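Local atomic coordinates of collagen alpha-1(XV) chain (Homo sapiens, PDB entry 3N3F), a protein that probably drives the three-chain association of collagen XV, its domain forming a trimer that would select and align chains for triple-helix folding. Residues N1-S7 and T23-D29. Numbering follows the deposited sequence.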
ATOM      1  N   ASN A   1       2.335  -2.803  11.572  1.00 56.11           N
ATOM      2  CA  ASN A   1       0.956  -3.212  11.964  1.00 54.97           C
ATOM      3  C   ASN A   1      -0.082  -2.700  10.969  1.00 51.65           C
ATOM      4  O   ASN A   1      -0.930  -3.459  10.498  1.00 51.74           O
ATOM      5  CB  ASN A   1       0.625  -2.684  13.364  1.00 62.55           C
ATOM      6  CG  ASN A   1       1.573  -3.214  14.430  1.00 26.94           C
ATOM      7  OD1 ASN A   1       1.667  -4.428  14.649  1.00 26.94           O
ATOM      8  ND2 ASN A   1       2.281  -2.307  15.100  1.00 26.94           N
ATOM      9  N   LEU A   2      -0.009  -1.410  10.652  1.00 36.91           N
ATOM     10  CA  LEU A   2      -0.951  -0.803   9.722  1.00 30.82           C
ATOM     11  C   LEU A   2      -0.383   0.423   9.001  1.00 26.65           C
ATOM     12  O   LEU A   2       0.367   0.295   8.030  1.00 21.28           O
ATOM     13  CB  LEU A   2      -2.239  -0.429  10.465  1.00 42.56           C
ATOM     14  CG  LEU A   2      -2.176  -0.392  11.997  1.00 43.69           C
ATOM     15  CD1 LEU A   2      -1.131   0.612  12.460  1.00 45.21           C
ATOM     16  CD2 LEU A   2      -3.547  -0.037  12.553  1.00 45.38           C
ATOM     17  N   VAL A   3      -0.749   1.610   9.471  1.00 23.08           N
ATOM     18  CA  VAL A   3      -0.277   2.842   8.855  1.00 20.41           C
ATOM     19  C   VAL A   3      -0.047   3.951   9.870  1.00 18.59           C
ATOM     20  O   VAL A   3      -0.842   4.156  10.789  1.00 15.03           O
ATOM     21  CB  VAL A   3      -1.273   3.339   7.774  1.00 29.15           C
ATOM     22  CG1 VAL A   3      -2.682   3.343   8.330  1.00 32.44           C
ATOM     23  CG2 VAL A   3      -0.891   4.739   7.305  1.00 28.44           C
ATOM     24  N   THR A   4       1.064   4.656   9.704  1.00 18.11           N
ATOM     25  CA  THR A   4       1.406   5.768  10.579  1.00 17.37           C
ATOM     26  C   THR A   4       1.910   6.889   9.681  1.00 16.77           C
ATOM     27  O   THR A   4       1.892   6.751   8.458  1.00 14.84           O
ATOM     28  CB  THR A   4       2.492   5.371  11.602  1.00 20.44           C
ATOM     29  OG1 THR A   4       2.745   6.480  12.474  1.00 21.09           O
ATOM     30  CG2 THR A   4       3.784   4.970  10.899  1.00 21.11           C
ATOM     31  N   ALA A   5       2.362   7.991  10.274  1.00 17.39           N
ATOM     32  CA  ALA A   5       2.832   9.115   9.474  1.00 16.19           C
ATOM     33  C   ALA A   5       3.894   9.982  10.139  1.00 17.51           C
ATOM     34  O   ALA A   5       4.109   9.921  11.346  1.00 16.43           O
ATOM     35  CB  ALA A   5       1.643   9.983   9.076  1.00 20.60           C
ATOM     36  N   PHE A   6       4.555  10.792   9.317  1.00 16.22           N
ATOM     37  CA  PHE A   6       5.581  11.719   9.777  1.00 16.23           C
ATOM     38  C   PHE A   6       5.373  12.996   8.973  1.00 17.06           C
ATOM     39  O   PHE A   6       4.755  12.966   7.912  1.00 15.90           O
ATOM     40  CB  PHE A   6       6.981  11.158   9.506  1.00 14.03           C
ATOM     41  CG  PHE A   6       7.318   9.942  10.327  1.00 15.39           C
ATOM     42  CD1 PHE A   6       7.752  10.071  11.643  1.00 16.08           C
ATOM     43  CD2 PHE A   6       7.179   8.664   9.789  1.00 15.57           C
ATOM     44  CE1 PHE A   6       8.043   8.942  12.412  1.00 16.35           C
ATOM     45  CE2 PHE A   6       7.465   7.532  10.548  1.00 16.25           C
ATOM     46  CZ  PHE A   6       7.899   7.671  11.864  1.00 15.90           C
ATOM     47  N   SER A   7       5.879  14.116   9.474  1.00 17.59           N
ATOM     48  CA  SER A   7       5.731  15.372   8.756  1.00 20.13           C
ATOM     49  C   SER A   7       6.425  15.253   7.408  1.00 19.73           C
ATOM     50  O   SER A   7       5.854  15.590   6.370  1.00 19.68           O
ATOM     51  CB  SER A   7       6.347  16.527   9.550  1.00 37.77           C
ATOM     52  OG  SER A   7       5.609  16.798  10.730  1.00 43.48           O
ATOM     53  N   THR A  23       5.071  -1.965   8.031  1.00 21.81           N
ATOM     54  CA  THR A  23       4.105  -0.897   8.284  1.00 19.61           C
ATOM     55  C   THR A  23       4.187   0.145   7.174  1.00 18.18           C
ATOM     56  O   THR A  23       5.256   0.377   6.613  1.00 18.42           O
ATOM     57  CB  THR A  23       4.385  -0.183   9.634  1.00 26.28           C
ATOM     58  OG1 THR A  23       4.229  -1.110  10.712  1.00 31.38           O
ATOM     59  CG2 THR A  23       3.428   0.981   9.838  1.00 25.63           C
ATOM     60  N   PHE A  24       3.055   0.762   6.851  1.00 16.34           N
ATOM     61  CA  PHE A  24       3.012   1.796   5.825  1.00 15.00           C
ATOM     62  C   PHE A  24       3.252   3.162   6.463  1.00 12.89           C
ATOM     63  O   PHE A  24       2.735   3.447   7.541  1.00 13.62           O
ATOM     64  CB  PHE A  24       1.664   1.768   5.108  1.00 16.25           C
ATOM     65  CG  PHE A  24       1.532   0.643   4.123  1.00 16.96           C
ATOM     66  CD1 PHE A  24       2.086   0.749   2.853  1.00 17.90           C
ATOM     67  CD2 PHE A  24       0.872  -0.530   4.471  1.00 18.53           C
ATOM     68  CE1 PHE A  24       1.987  -0.301   1.935  1.00 20.82           C
ATOM     69  CE2 PHE A  24       0.766  -1.586   3.565  1.00 21.30           C
ATOM     70  CZ  PHE A  24       1.327  -1.468   2.295  1.00 23.80           C
ATOM     71  N   ILE A  25       4.039   3.999   5.791  1.00 14.19           N
ATOM     72  CA  ILE A  25       4.375   5.325   6.306  1.00 12.35           C
ATOM     73  C   ILE A  25       3.961   6.458   5.369  1.00 12.62           C
ATOM     74  O   ILE A  25       4.434   6.553   4.241  1.00 14.24           O
ATOM     75  CB  ILE A  25       5.894   5.447   6.561  1.00 14.09           C
ATOM     76  CG1 ILE A  25       6.356   4.343   7.515  1.00 14.82           C
ATOM     77  CG2 ILE A  25       6.213   6.826   7.135  1.00 13.77           C
ATOM     78  CD1 ILE A  25       7.852   4.343   7.767  1.00 15.53           C
ATOM     79  N   TYR A  26       3.088   7.326   5.858  1.00 12.31           N
ATOM     80  CA  TYR A  26       2.602   8.458   5.081  1.00 14.34           C
ATOM     81  C   TYR A  26       3.381   9.712   5.446  1.00 15.61           C
ATOM     82  O   TYR A  26       3.594   9.997   6.623  1.00 18.65           O
ATOM     83  CB  TYR A  26       1.112   8.668   5.370  1.00 12.63           C
ATOM     84  CG  TYR A  26       0.455   9.850   4.681  1.00 16.41           C
ATOM     85  CD1 TYR A  26       0.497   9.993   3.296  1.00 13.60           C
ATOM     86  CD2 TYR A  26      -0.305  10.765   5.412  1.00 15.16           C
ATOM     87  CE1 TYR A  26      -0.213  11.007   2.653  1.00 17.22           C
ATOM     88  CE2 TYR A  26      -1.019  11.783   4.779  1.00 17.66           C
ATOM     89  CZ  TYR A  26      -0.972  11.893   3.399  1.00 18.48           C
ATOM     90  OH  TYR A  26      -1.712  12.862   2.766  1.00 19.05           O
ATOM     91  N   LEU A  27       3.832  10.450   4.438  1.00 15.39           N
ATOM     92  CA  LEU A  27       4.552  11.692   4.687  1.00 17.38           C
ATOM     93  C   LEU A  27       3.569  12.816   4.389  1.00 19.00           C
ATOM     94  O   LEU A  27       3.239  13.075   3.231  1.00 19.03           O
ATOM     95  CB  LEU A  27       5.788  11.796   3.790  1.00 20.06           C
ATOM     96  CG  LEU A  27       6.809  10.663   3.950  1.00 18.20           C
ATOM     97  CD1 LEU A  27       8.083  11.032   3.208  1.00 19.63           C
ATOM     98  CD2 LEU A  27       7.119  10.432   5.429  1.00 19.70           C
ATOM     99  N   ARG A  28       3.092  13.462   5.449  1.00 21.80           N
ATOM    100  CA  ARG A  28       2.108  14.531   5.335  1.00 25.15           C
ATOM    101  C   ARG A  28       2.487  15.665   4.391  1.00 24.93           C
ATOM    102  O   ARG A  28       1.689  16.062   3.545  1.00 25.91           O
ATOM    103  CB  ARG A  28       1.787  15.101   6.727  1.00 24.54           C
ATOM    104  CG  ARG A  28       1.183  14.080   7.695  1.00 24.78           C
ATOM    105  CD  ARG A  28       0.601  14.749   8.935  1.00 25.99           C
ATOM    106  NE  ARG A  28       1.604  15.483   9.705  1.00 28.15           N
ATOM    107  CZ  ARG A  28       2.363  14.953  10.662  1.00 29.58           C
ATOM    108  NH1 ARG A  28       2.244  13.672  10.990  1.00 29.06           N
ATOM    109  NH2 ARG A  28       3.251  15.711  11.291  1.00 30.04           N
ATOM    110  N   ASP A  29       3.705  16.175   4.527  1.00 28.90           N
ATOM    111  CA  ASP A  29       4.165  17.280   3.693  1.00 30.23           C
ATOM    112  C   ASP A  29       4.199  17.016   2.189  1.00 28.84           C
ATOM    113  O   ASP A  29       3.778  17.863   1.402  1.00 30.42           O
ATOM    114  CB  ASP A  29       5.544  17.747   4.168  1.00 36.89           C
ATOM    115  CG  ASP A  29       5.475  18.543   5.460  1.00 41.65           C
ATOM    116  OD1 ASP A  29       4.767  18.114   6.397  1.00 42.24           O
ATOM    117  OD2 ASP A  29       6.136  19.602   5.543  1.00 45.05           O
TER
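Phe6 sets its ring edge against Ile25. CB sits 4.1 Å from Leu27 CD2. CG is swung anti to the carbonyl carbon (chi1 -67°), which carries the ring back toward Ile25. There the CD2 edge meets Ile25 CG2 at 3.4 Å, in the ring plane, and CE2 follows at 3.7 Å. Met12 of helix 9-13 also packs on Phe6 and Ile25. Strands 3-6 and 23-27 run parallel and are joined through that helix, a beta-alpha-beta unit of the collagen trimerization domain. Thr4 and Phe6 each give a backbone N-H and accept one at the carbonyl: Thr4 with Phe24 O and Tyr26 N, Phe6 with Tyr26 O (3.0 Å) and Arg28 N. Thr4, Ile25, Phe6 and Leu27 point to one face of the sheet; Val3, Ala5, Phe24 and Tyr26 point to the other. Phe24 there meets Phe24 of both neighbouring subunits edge-to-face. At the start, Thr23 CG2 lies 3.6 Å from Leu2 O, while Thr23 OG1 is hydrogen-bonded to Ile20 O. With an alanine in place of Thr23, Ile20 O is likely to lose this partner and a gap to open beside Leu2. The Arg28 guanidinium lays one face over Ser7 N, 3.4 Å above the plane.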